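B12-binding domain-containing protein (Kitasatospora setae, PDB 6WTE) is a cobalamin-dependent radical SAM methyltransferase, TsrM, that carries cobalamin and a [4Fe-4S] cluster and works by a non-radical route. Local coordinates at residues C309-F314 with E358-L363; V332-I337 with T374-L379; C134-A139 with A147-L152; G124-G129 with E185-Q190. All blocks are in the same frame, centred on the assembly; numbering follows the deposited sequence. Where two conformers were deposited one is given.

Along the chain, contact 3 (134-139 with 147-152) is nested inside the loop closed by contact 4 (124-129 with 185-190). Both involve the cobalamin-binding domain, contact 4 tying its 124-129 loop to the later 185-190 loop, and they touch where Pro-150 meets Trp-189. Contacts 1 and 2 come later, in the radical SAM core, with centres about 10 Å apart and their segments alternating. Strand 327-335 supplies one half of contact 2 and is packed on by contact 1, while helix 357-369 leads directly into strand 373-380. The nearest atoms of contacts 1 and 4 are about 17 Å apart. Contact 4 includes residues of the cobalamin pocket, and contact 1 includes Gln-310 of the cluster pocket.

Contact 1. Residues C309-F314 with E358-L363; sequences CQPSPF and EDTERL
Leu-363 sits squarely on the ring of Phe-314. Its CG lies 3.6 Å from the ring centroid and only 6° off the ring normal, a CH-pi contact over the middle of the face, and CD1 lies over the same face, 3.5 Å from Phe-314 CD2. CG of Phe-314 is anti to the backbone N (chi1 -164°), chi2 of -74° turns the ring face to Leu-363, and the two side chains cross at about a right angle. One turn back along the helix the packing changes character. Pro-311 lies beside Thr-360, with CG 3.4 Å from Thr-360 OG1, while Pro-311 O comes within 3.4 Å of Asp-359 CB. Ser-312 CB then rests 3.8 Å from the carboxylate carbon CG of Asp-359.

Between loop and helix lies a water that accepts from Phe-314 N at 2.8 Å and binds Asp-359 OD1 and Ser-312 OG only weakly. Arg-362 also points NH2 at this water, but that side chain has two deposited conformers and the link is less certain.

A second shell fixes the polar ends. Thr-360 OG1 is hydrogen-bonded to Ser-334 OG on strand 327-335, and Asp-359 OD2 to Thr-356 N. Gln-310 turns the other way, toward the [4Fe-4S] pocket, its OE1 hydrogen-bonded to Tyr-354 OH and Lys-346 NZ. This is loop-to-helix packing within the radical SAM core, a TIM-barrel relative: the loop between strand 304-309 and helix 316-325 rests on helix 357-369, which precedes strand 373-380, with Pro-311 and Leu-363 both packed on Val-332 of strand 327-335 and Phe-314 edge-to-face with Phe-318 of helix 316-325.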
loop_
_atom_site.group_PDB
_atom_site.type_symbol
_atom_site.label_atom_id
_atom_site.label_comp_id
_atom_site.label_asym_id
_atom_site.label_seq_id
_atom_site.Cartn_x
_atom_site.Cartn_y
_atom_site.Cartn_z
ATOM N N CYS A 309 8.733 9.341 -3.484
ATOM C CA CYS A 309 8.548 10.783 -3.513
ATOM C C CYS A 309 7.607 11.178 -4.637
ATOM O O CYS A 309 7.393 10.431 -5.595
ATOM C CB CYS A 309 9.871 11.538 -3.731
ATOM S SG CYS A 309 11.025 11.500 -2.364
ATOM N N GLN A 310 7.071 12.372 -4.509
ATOM C CA GLN A 310 6.466 13.094 -5.616
ATOM C C GLN A 310 7.514 13.992 -6.256
ATOM O O GLN A 310 8.574 14.238 -5.667
ATOM C CB GLN A 310 5.276 13.920 -5.128
ATOM C CG GLN A 310 4.063 13.072 -4.769
ATOM C CD GLN A 310 3.502 12.347 -5.972
ATOM O OE1 GLN A 310 2.952 12.972 -6.881
ATOM N NE2 GLN A 310 3.668 11.028 -6.004
ATOM N N PRO A 311 7.275 14.461 -7.484
ATOM C CA PRO A 311 8.296 15.287 -8.148
ATOM C C PRO A 311 8.624 16.574 -7.416
ATOM O O PRO A 311 9.726 17.105 -7.592
ATOM C CB PRO A 311 7.677 15.569 -9.523
ATOM C CG PRO A 311 6.778 14.419 -9.766
ATOM C CD PRO A 311 6.205 14.062 -8.415
ATOM N N SER A 312 7.701 17.109 -6.624
ATOM C CA SER A 312 7.905 18.368 -5.932
ATOM C C SER A 312 7.311 18.246 -4.537
ATOM O O SER A 312 6.238 17.647 -4.375
ATOM C CB SER A 312 7.247 19.536 -6.686
ATOM O OG SER A 312 7.404 20.756 -5.979
ATOM N N PRO A 313 7.973 18.801 -3.508
ATOM C CA PRO A 313 9.238 19.535 -3.571
ATOM C C PRO A 313 10.445 18.615 -3.480
ATOM O O PRO A 313 10.491 17.740 -2.613
ATOM C CB PRO A 313 9.165 20.449 -2.351
ATOM C CG PRO A 313 8.357 19.661 -1.348
ATOM C CD PRO A 313 7.418 18.770 -2.140
ATOM N N PHE A 314 11.427 18.821 -4.364
ATOM C CA PHE A 314 12.652 18.019 -4.352
ATOM C C PHE A 314 13.770 18.961 -4.796
ATOM O O PHE A 314 14.060 19.065 -5.990
ATOM C CB PHE A 314 12.548 16.803 -5.268
ATOM C CG PHE A 314 13.598 15.745 -5.008
ATOM C CD1 PHE A 314 14.918 15.931 -5.404
ATOM C CD2 PHE A 314 13.257 14.555 -4.383
ATOM C CE1 PHE A 314 15.874 14.957 -5.170
ATOM C CE2 PHE A 314 14.204 13.578 -4.145
ATOM C CZ PHE A 314 15.517 13.776 -4.529
ATOM N N GLU A 358 9.559 19.661 -15.196
ATOM C CA GLU A 358 10.863 20.146 -14.742
ATOM C C GLU A 358 11.206 19.611 -13.365
ATOM O O GLU A 358 12.385 19.415 -13.055
ATOM C CB GLU A 358 10.902 21.678 -14.708
ATOM C CG GLU A 358 10.721 22.374 -16.035
ATOM C CD GLU A 358 9.416 23.163 -16.104
ATOM O OE1 GLU A 358 8.622 22.917 -17.036
ATOM O OE2 GLU A 358 9.180 24.021 -15.224
ATOM N N ASP A 359 10.191 19.382 -12.521
ATOM C CA ASP A 359 10.437 18.874 -11.177
ATOM C C ASP A 359 10.982 17.454 -11.216
ATOM O O ASP A 359 11.863 17.105 -10.424
ATOM C CB ASP A 359 9.155 18.944 -10.343
ATOM C CG ASP A 359 8.699 20.370 -10.103
ATOM O OD1 ASP A 359 9.520 21.201 -9.668
ATOM O OD2 ASP A 359 7.524 20.675 -10.369
ATOM N N THR A 360 10.465 16.616 -12.121
ATOM C CA THR A 360 11.022 15.276 -12.277
ATOM C C THR A 360 12.422 15.335 -12.882
ATOM O O THR A 360 13.317 14.587 -12.472
ATOM C CB THR A 360 10.090 14.411 -13.133
ATOM O OG1 THR A 360 8.879 14.134 -12.406
ATOM C CG2 THR A 360 10.753 13.088 -13.494
ATOM N N GLU A 361 12.628 16.220 -13.863
ATOM C CA GLU A 361 13.958 16.387 -14.437
ATOM C C GLU A 361 14.968 16.809 -13.375
ATOM O O GLU A 361 16.091 16.293 -13.337
ATOM C CB GLU A 361 13.907 17.412 -15.571
ATOM C CG GLU A 361 15.227 17.633 -16.287
ATOM C CD GLU A 361 15.546 16.559 -17.308
ATOM O OE1 GLU A 361 16.671 16.014 -17.269
ATOM O OE2 GLU A 361 14.677 16.264 -18.156
ATOM N N ARG A 362 14.590 17.757 -12.513
ATOM C CA ARG A 362 15.518 18.193 -11.476
ATOM C C ARG A 362 15.767 17.089 -10.462
ATOM O O ARG A 362 16.906 16.885 -10.035
ATOM C CB ARG A 362 15.010 19.451 -10.771
ATOM C CG ARG A 362 16.008 19.973 -9.734
ATOM C CD ARG A 362 15.597 21.295 -9.107
ATOM N NE ARG A 362 14.406 21.178 -8.272
ATOM C CZ ARG A 362 13.988 22.128 -7.439
ATOM N NH1 ARG A 362 14.671 23.262 -7.329
ATOM N NH2 ARG A 362 12.894 21.948 -6.714
ATOM N N LEU A 363 14.721 16.366 -10.069
ATOM C CA LEU A 363 14.908 15.253 -9.145
ATOM C C LEU A 363 15.925 14.265 -9.692
ATOM O O LEU A 363 16.854 13.851 -8.986
ATOM C CB LEU A 363 13.569 14.561 -8.892
ATOM C CG LEU A 363 13.501 13.374 -7.928
ATOM C CD1 LEU A 363 12.070 13.266 -7.438
ATOM C CD2 LEU A 363 13.889 12.074 -8.608
HETATM O O HOH W 1 10.773 20.437 -6.589
#

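Contact 2. Residues V332-I337 with T374-L379; sequences VGSDHI and TMVEAL
Val-332 and Val-376 pair across two neighbouring parallel strands of the radical SAM barrel, side by side on one face of the sheet, with CG1 of Val-332 3.7 Å from CG2 of Val-376. The backbone of Val-332 is bracketed in the usual parallel way: its N donates to Met-375 O at 2.9 Å, and its O accepts from Glu-377 N at 3.1 Å. The register then slips by one at a beta bulge. Gly-333 is the centre of an inverse gamma turn, and it is Asp-335 N that donates to Glu-377 O, at 2.8 Å.

Glu-377 can be followed outward. Its CB lies 3.7 Å from Val-332 O, and CG, anti to the carbonyl carbon (chi1 -53°), stays 3.8 Å from the same oxygen. The chain bends at chi2, and the tip leads away until OE2 makes a weak hydrogen bond to Asn-331 ND2. The side chain of Asp-335, about 5 Å from the bound iron-sulfur cluster, forms a salt bridge with Lys-346 through OD2.

Past the bulge, Asp-335 O takes two contacts: Leu-379 N donates to it in the carbonyl plane, on a lone pair, and the CA-H of Ala-378 approaches it with CA 3.4 Å away.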
loop_
_atom_site.group_PDB
_atom_site.type_symbol
_atom_site.label_atom_id
_atom_site.label_comp_id
_atom_site.label_asym_id
_atom_site.label_seq_id
_atom_site.Cartn_x
_atom_site.Cartn_y
_atom_site.Cartn_z
ATOM N N VAL A 332 9.923 7.901 -7.766
ATOM C CA VAL A 332 9.089 9.090 -7.922
ATOM C C VAL A 332 7.844 8.752 -8.740
ATOM O O VAL A 332 7.941 8.174 -9.832
ATOM C CB VAL A 332 9.861 10.263 -8.557
ATOM C CG1 VAL A 332 10.432 9.879 -9.914
ATOM C CG2 VAL A 332 8.926 11.467 -8.681
ATOM N N GLY A 333 6.678 9.118 -8.207
ATOM C CA GLY A 333 5.415 8.954 -8.912
ATOM C C GLY A 333 5.110 10.117 -9.837
ATOM O O GLY A 333 4.151 10.867 -9.625
ATOM N N SER A 334 5.940 10.287 -10.865
ATOM C CA SER A 334 5.713 11.359 -11.830
ATOM C C SER A 334 4.414 11.139 -12.597
ATOM O O SER A 334 3.696 12.097 -12.905
ATOM C CB SER A 334 6.903 11.452 -12.785
ATOM O OG SER A 334 8.125 11.554 -12.066
ATOM N N ASP A 335 4.133 9.884 -12.954
ATOM C CA ASP A 335 2.846 9.382 -13.434
ATOM C C ASP A 335 2.519 9.774 -14.873
ATOM O O ASP A 335 2.085 8.915 -15.648
ATOM C CB ASP A 335 1.727 9.799 -12.472
ATOM C CG ASP A 335 1.755 8.991 -11.186
ATOM O OD1 ASP A 335 2.284 7.855 -11.222
ATOM O OD2 ASP A 335 1.271 9.480 -10.145
ATOM N N HIS A 336 2.736 11.029 -15.264
ATOM C CA HIS A 336 2.542 11.424 -16.658
ATOM C C HIS A 336 3.276 12.734 -16.913
ATOM O O HIS A 336 3.910 13.301 -16.022
ATOM C CB HIS A 336 1.056 11.563 -17.012
ATOM C CG HIS A 336 0.733 11.129 -18.409
ATOM N ND1 HIS A 336 0.996 11.909 -19.514
ATOM C CD2 HIS A 336 0.195 9.981 -18.882
ATOM C CE1 HIS A 336 0.625 11.264 -20.604
ATOM N NE2 HIS A 336 0.135 10.092 -20.249
ATOM N N ILE A 337 3.159 13.224 -18.147
ATOM C CA ILE A 337 3.725 14.519 -18.515
ATOM C C ILE A 337 2.702 15.457 -19.129
ATOM O O ILE A 337 2.883 16.687 -19.075
ATOM C CB ILE A 337 4.919 14.335 -19.476
ATOM C CG1 ILE A 337 5.647 15.669 -19.682
ATOM C CG2 ILE A 337 4.437 13.796 -20.808
ATOM C CD1 ILE A 337 6.921 15.580 -20.489
ATOM N N THR A 374 17.456 6.080 -9.297
ATOM C CA THR A 374 16.133 6.645 -9.524
ATOM C C THR A 374 15.232 5.650 -10.234
ATOM O O THR A 374 15.646 5.002 -11.200
ATOM C CB THR A 374 16.215 7.917 -10.369
ATOM O OG1 THR A 374 17.025 7.659 -11.521
ATOM C CG2 THR A 374 16.829 9.053 -9.569
ATOM N N MET A 375 13.988 5.555 -9.770
ATOM C CA MET A 375 12.945 4.849 -10.497
ATOM C C MET A 375 11.797 5.813 -10.755
ATOM O O MET A 375 11.194 6.329 -9.808
ATOM C CB MET A 375 12.445 3.632 -9.728
ATOM C CG MET A 375 11.309 2.965 -10.446
ATOM S SD MET A 375 11.221 1.233 -10.053
ATOM C CE MET A 375 9.750 0.779 -10.975
ATOM N N VAL A 376 11.502 6.055 -12.030
ATOM C CA VAL A 376 10.419 6.949 -12.435
ATOM C C VAL A 376 9.239 6.109 -12.897
ATOM O O VAL A 376 9.393 5.230 -13.755
ATOM C CB VAL A 376 10.878 7.911 -13.542
ATOM C CG1 VAL A 376 9.720 8.799 -14.000
ATOM C CG2 VAL A 376 12.038 8.759 -13.054
ATOM N N GLU A 377 8.053 6.402 -12.359
ATOM C CA GLU A 377 6.848 5.628 -12.623
ATOM C C GLU A 377 5.877 6.423 -13.487
ATOM O O GLU A 377 5.699 7.627 -13.290
ATOM C CB GLU A 377 6.154 5.233 -11.319
ATOM C CG GLU A 377 7.066 4.540 -10.334
ATOM C CD GLU A 377 6.871 3.044 -10.316
ATOM O OE1 GLU A 377 6.420 2.483 -11.343
ATOM O OE2 GLU A 377 7.170 2.430 -9.272
ATOM N N ALA A 378 5.269 5.742 -14.457
ATOM C CA ALA A 378 4.207 6.296 -15.282
ATOM C C ALA A 378 2.969 5.411 -15.197
ATOM O O ALA A 378 3.068 4.190 -15.053
ATOM C CB ALA A 378 4.648 6.421 -16.743
ATOM N N LEU A 379 1.796 6.035 -15.278
ATOM C CA LEU A 379 0.527 5.311 -15.296
ATOM C C LEU A 379 -0.249 5.736 -16.531
ATOM O O LEU A 379 -0.506 6.928 -16.723
ATOM C CB LEU A 379 -0.286 5.574 -14.025
ATOM C CG LEU A 379 -1.701 4.992 -14.018
ATOM C CD1 LEU A 379 -1.697 3.480 -14.235
ATOM C CD2 LEU A 379 -2.412 5.357 -12.718
#

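Contact 3. Residues C134-A139 with A147-L152; sequences CELATA and AGIPGL
Ile-149 drives its CD1 methyl against the helix backbone at Leu-136, 3.5 Å from CA. This apolar packing carries the contact, and no hydrogen bond crosses it. The ethyl branch reaches in because CG1 is anti to the carbonyl carbon (chi1 -60°) and CD1 continues the chain fully extended (chi2 178°). Arriving between neighbouring turns, CD1 also meets Ala-139 CB at 4.0 Å and Leu-136 CD1 at 3.9 Å. The same Leu-136 CD1 touches Leu-152 CD2, again at 3.9 Å. Leu-136 crosses both partners at about a right angle, and its CD1 touches both.

A polar group brushes the edge of this patch. Glu-135 runs past Ile-149 in the opposite sense, its chain extended beyond CG, and brings OE1 to 3.3 Å from Pro-150 CD, a close carboxylate-to-ring-carbon approach on the exposed side of the helix.

The backbone bonds stay within each segment. Ile-149 to Leu-152 form a type II beta turn closed by Leu-152 N to Ile-149 O at 3.2 Å, with Gly-151 at the third position in a positive-phi conformation. In the helix, Cys-134 O accepts both Thr-138 N and Thr-138 OG1, which come from opposite faces of its plane.

Leu-136 and Leu-152 both pack on Tyr-123 of strand 123-124. The arrangement belongs to the cobalamin-binding domain: helix 130-141 lies against the sheet, and the turn returns the chain to it as strand 153-156, which runs antiparallel to strand 123-124.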
loop_
_atom_site.group_PDB
_atom_site.type_symbol
_atom_site.label_atom_id
_atom_site.label_comp_id
_atom_site.label_asym_id
_atom_site.label_seq_id
_atom_site.Cartn_x
_atom_site.Cartn_y
_atom_site.Cartn_z
ATOM N N CYS A 134 -6.344 -0.292 21.272
ATOM C CA CYS A 134 -6.151 -0.324 22.717
ATOM C C CYS A 134 -7.460 -0.096 23.455
ATOM O O CYS A 134 -7.724 -0.743 24.473
ATOM C CB CYS A 134 -5.127 0.716 23.151
ATOM S SG CYS A 134 -3.434 0.266 22.749
ATOM N N GLU A 135 -8.279 0.847 22.980
ATOM C CA GLU A 135 -9.567 1.065 23.627
ATOM C C GLU A 135 -10.462 -0.154 23.466
ATOM O O GLU A 135 -11.149 -0.551 24.410
ATOM C CB GLU A 135 -10.241 2.321 23.070
ATOM C CG GLU A 135 -9.468 3.593 23.388
ATOM C CD GLU A 135 -10.254 4.864 23.123
ATOM O OE1 GLU A 135 -11.489 4.787 22.937
ATOM O OE2 GLU A 135 -9.627 5.946 23.105
ATOM N N LEU A 136 -10.434 -0.782 22.287
ATOM C CA LEU A 136 -11.218 -1.994 22.071
ATOM C C LEU A 136 -10.756 -3.119 22.991
ATOM O O LEU A 136 -11.572 -3.764 23.659
ATOM C CB LEU A 136 -11.127 -2.417 20.603
ATOM C CG LEU A 136 -11.892 -3.689 20.205
ATOM C CD1 LEU A 136 -13.392 -3.563 20.452
ATOM C CD2 LEU A 136 -11.606 -4.061 18.754
ATOM N N ALA A 137 -9.443 -3.354 23.055
ATOM C CA ALA A 137 -8.923 -4.390 23.942
ATOM C C ALA A 137 -9.306 -4.115 25.391
ATOM O O ALA A 137 -9.610 -5.044 26.148
ATOM C CB ALA A 137 -7.402 -4.500 23.796
ATOM N N THR A 138 -9.303 -2.843 25.795
ATOM C CA THR A 138 -9.698 -2.517 27.160
ATOM C C THR A 138 -11.169 -2.842 27.390
ATOM O O THR A 138 -11.522 -3.450 28.407
ATOM C CB THR A 138 -9.421 -1.043 27.460
ATOM O OG1 THR A 138 -8.016 -0.781 27.341
ATOM C CG2 THR A 138 -9.872 -0.685 28.870
ATOM N N ALA A 139 -12.038 -2.472 26.446
ATOM C CA ALA A 139 -13.463 -2.749 26.609
ATOM C C ALA A 139 -13.732 -4.250 26.682
ATOM O O ALA A 139 -14.465 -4.719 27.561
ATOM C CB ALA A 139 -14.256 -2.107 25.467
ATOM N N ALA A 147 -19.818 0.334 22.382
ATOM C CA ALA A 147 -20.596 1.353 21.689
ATOM C C ALA A 147 -20.022 2.757 21.850
ATOM O O ALA A 147 -20.402 3.654 21.092
ATOM C CB ALA A 147 -22.046 1.318 22.188
ATOM N N GLY A 148 -19.099 2.965 22.785
ATOM C CA GLY A 148 -18.517 4.273 22.992
ATOM C C GLY A 148 -17.096 4.420 22.506
ATOM O O GLY A 148 -16.438 5.408 22.856
ATOM N N ILE A 149 -16.593 3.488 21.703
ATOM C CA ILE A 149 -15.216 3.532 21.218
ATOM C C ILE A 149 -15.197 4.385 19.952
ATOM O O ILE A 149 -15.721 3.941 18.918
ATOM C CB ILE A 149 -14.670 2.129 20.942
ATOM C CG1 ILE A 149 -14.688 1.296 22.220
ATOM C CG2 ILE A 149 -13.271 2.215 20.385
ATOM C CD1 ILE A 149 -14.210 -0.108 22.017
ATOM N N PRO A 150 -14.602 5.577 19.979
ATOM C CA PRO A 150 -14.635 6.450 18.797
ATOM C C PRO A 150 -13.974 5.796 17.591
ATOM O O PRO A 150 -12.894 5.206 17.691
ATOM C CB PRO A 150 -13.863 7.693 19.258
ATOM C CG PRO A 150 -13.959 7.666 20.756
ATOM C CD PRO A 150 -13.913 6.210 21.115
ATOM N N GLY A 151 -14.643 5.904 16.442
ATOM C CA GLY A 151 -14.128 5.405 15.186
ATOM C C GLY A 151 -14.418 3.946 14.905
ATOM O O GLY A 151 -14.285 3.514 13.753
ATOM N N LEU A 152 -14.812 3.173 15.915
ATOM C CA LEU A 152 -14.939 1.733 15.744
ATOM C C LEU A 152 -16.106 1.382 14.830
ATOM O O LEU A 152 -17.231 1.846 15.038
ATOM C CB LEU A 152 -15.127 1.062 17.106
ATOM C CG LEU A 152 -15.168 -0.461 17.065
ATOM C CD1 LEU A 152 -13.806 -1.022 16.613
ATOM C CD2 LEU A 152 -15.579 -1.010 18.431
#

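Contact 4. Residues G124-G129 with E185-Q190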
loop_
_atom_site.group_PDB
_atom_site.type_symbol
_atom_site.label_atom_id
_atom_site.label_comp_id
_atom_site.label_asym_id
_atom_site.label_seq_id
_atom_site.Cartn_x
_atom_site.Cartn_y
_atom_site.Cartn_z
ATOM N N GLY A 124 -14.293 -3.523 12.972
ATOM C CA GLY A 124 -13.348 -3.057 11.979
ATOM C C GLY A 124 -12.821 -1.682 12.335
ATOM O O GLY A 124 -13.451 -0.915 13.066
ATOM N N VAL A 125 -11.638 -1.379 11.803
ATOM C CA VAL A 125 -10.999 -0.086 12.012
ATOM C C VAL A 125 -10.557 0.455 10.663
ATOM O O VAL A 125 -9.957 -0.273 9.865
ATOM C CB VAL A 125 -9.796 -0.183 12.972
ATOM C CG1 VAL A 125 -9.108 1.163 13.086
ATOM C CG2 VAL A 125 -10.252 -0.662 14.353
ATOM N N LYS A 126 -10.860 1.724 10.411
ATOM C CA LYS A 126 -10.442 2.423 9.201
ATOM C C LYS A 126 -9.333 3.400 9.572
ATOM O O LYS A 126 -9.530 4.266 10.431
ATOM C CB LYS A 126 -11.630 3.151 8.569
ATOM C CG LYS A 126 -11.321 3.892 7.291
ATOM C CD LYS A 126 -12.546 4.696 6.833
ATOM C CE LYS A 126 -12.292 5.370 5.475
ATOM N NZ LYS A 126 -12.497 4.469 4.310
ATOM N N GLY A 127 -8.167 3.253 8.945
ATOM C CA GLY A 127 -7.041 4.111 9.241
ATOM C C GLY A 127 -6.146 3.542 10.329
ATOM O O GLY A 127 -6.253 2.368 10.693
ATOM N N PRO A 128 -5.251 4.372 10.876
ATOM C CA PRO A 128 -4.322 3.884 11.909
ATOM C C PRO A 128 -5.076 3.260 13.074
ATOM O O PRO A 128 -6.079 3.796 13.547
ATOM C CB PRO A 128 -3.573 5.150 12.344
ATOM C CG PRO A 128 -3.706 6.092 11.180
ATOM C CD PRO A 128 -5.043 5.796 10.555
ATOM N N GLY A 129 -4.576 2.129 13.553
ATOM C CA GLY A 129 -5.374 1.372 14.499
ATOM C C GLY A 129 -4.885 1.321 15.934
ATOM O O GLY A 129 -5.616 0.836 16.802
ATOM N N GLU A 185 -11.384 11.701 6.519
ATOM C CA GLU A 185 -11.084 12.331 7.796
ATOM C C GLU A 185 -9.577 12.474 7.966
ATOM O O GLU A 185 -8.802 11.734 7.355
ATOM C CB GLU A 185 -11.660 11.495 8.947
ATOM C CG GLU A 185 -13.185 11.389 8.928
ATOM C CD GLU A 185 -13.722 10.399 9.960
ATOM O OE1 GLU A 185 -12.907 9.728 10.630
ATOM O OE2 GLU A 185 -14.964 10.286 10.097
ATOM N N PRO A 186 -9.119 13.423 8.788
ATOM C CA PRO A 186 -7.661 13.562 8.985
ATOM C C PRO A 186 -7.026 12.355 9.654
ATOM O O PRO A 186 -5.916 11.956 9.275
ATOM C CB PRO A 186 -7.546 14.817 9.862
ATOM C CG PRO A 186 -8.810 15.601 9.575
ATOM C CD PRO A 186 -9.868 14.535 9.399
ATOM N N ARG A 187 -7.698 11.775 10.648
ATOM C CA ARG A 187 -7.280 10.587 11.394
ATOM C C ARG A 187 -5.991 10.789 12.183
ATOM O O ARG A 187 -5.420 9.807 12.685
ATOM C CB ARG A 187 -7.149 9.358 10.473
ATOM C CG ARG A 187 -8.390 9.146 9.602
ATOM C CD ARG A 187 -8.437 7.765 8.933
ATOM N NE ARG A 187 -9.179 7.865 7.684
ATOM C CZ ARG A 187 -10.505 7.944 7.609
ATOM N NH1 ARG A 187 -11.240 7.897 8.714
ATOM N NH2 ARG A 187 -11.096 8.073 6.427
ATOM N N VAL A 188 -5.537 12.036 12.351
ATOM C CA VAL A 188 -4.318 12.287 13.120
ATOM C C VAL A 188 -4.469 11.785 14.554
ATOM O O VAL A 188 -3.518 11.252 15.142
ATOM C CB VAL A 188 -3.956 13.783 13.074
ATOM C CG1 VAL A 188 -2.773 14.079 13.989
ATOM C CG2 VAL A 188 -3.643 14.203 11.649
ATOM N N TRP A 189 -5.667 11.935 15.139
ATOM C CA TRP A 189 -5.877 11.496 16.516
ATOM C C TRP A 189 -5.692 9.995 16.677
ATOM O O TRP A 189 -5.481 9.521 17.801
ATOM C CB TRP A 189 -7.277 11.898 17.010
ATOM C CG TRP A 189 -8.426 11.157 16.368
ATOM C CD1 TRP A 189 -9.144 11.544 15.273
ATOM C CD2 TRP A 189 -8.994 9.911 16.799
ATOM N NE1 TRP A 189 -10.120 10.613 14.989
ATOM C CE2 TRP A 189 -10.045 9.602 15.911
ATOM C CE3 TRP A 189 -8.710 9.026 17.843
ATOM C CZ2 TRP A 189 -10.813 8.446 16.037
ATOM C CZ3 TRP A 189 -9.477 7.875 17.966
ATOM C CH2 TRP A 189 -10.513 7.597 17.069
ATOM N N GLN A 190 -5.775 9.235 15.586
ATOM C CA GLN A 190 -5.632 7.787 15.647
ATOM C C GLN A 190 -4.176 7.341 15.687
ATOM O O GLN A 190 -3.914 6.172 15.990
ATOM C CB GLN A 190 -6.331 7.141 14.445
ATOM C CG GLN A 190 -7.826 7.500 14.334
ATOM C CD GLN A 190 -8.496 6.938 13.093
ATOM O OE1 GLN A 190 -9.440 7.533 12.563
ATOM N NE2 GLN A 190 -8.035 5.775 12.637
HETATM O O HOH W 2 -11.213 6.132 11.253
HETATM O O HOH W 3 -6.019 4.314 16.342
#
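The cobalamin-binding loop that joins strand 123-124 to helix 130-141 is held by Gln-190, whose amide nitrogen grips two of its carbonyls. NE2 donates to Pro-128 O at 2.9 Å, on a lone pair in the carbonyl plane, and to Lys-126 O at 3.1 Å with an N-H...O angle of 169°. Both acceptors lie close to the plane of the Gln-190 amide, so its two N-H groups are used and its rotation is fixed. The amide gets there on a chain extended beyond CG, which itself lies over the centre of the Trp-189 ring.

Arg-187 covers the loop beside it. Lys-126 CG stands 4.1 Å above the centre of the guanidinium, and Glu-185 CB packs on the opposite face, nearer the rim. Glu-185 also supplies a salt bridge, OE1 to Arg-187 NH1 at 3.1 Å. At its far end Lys-126 brings NZ to 4.4 Å from Arg-187 NH2. This like-charge approach is probably eased by Asp-238, which takes a salt bridge from Lys-126 NZ through OD2 and a hydrogen bond from Arg-187 NH2 through its backbone O. Arg-187 NH2 also reaches Gly-182 O.

Gly-127 passes its CA 3.9 Å from Arg-187 CD. These contacts probably help to hold the loop in place at the cofactor, where Gly-129 N is hydrogen-bonded to cobalamin O6R. Pro-128 O, already bound by Gln-190 NE2, accepts a second bond from a water at 2.8 Å that donates also to the backbone O of Gln-190.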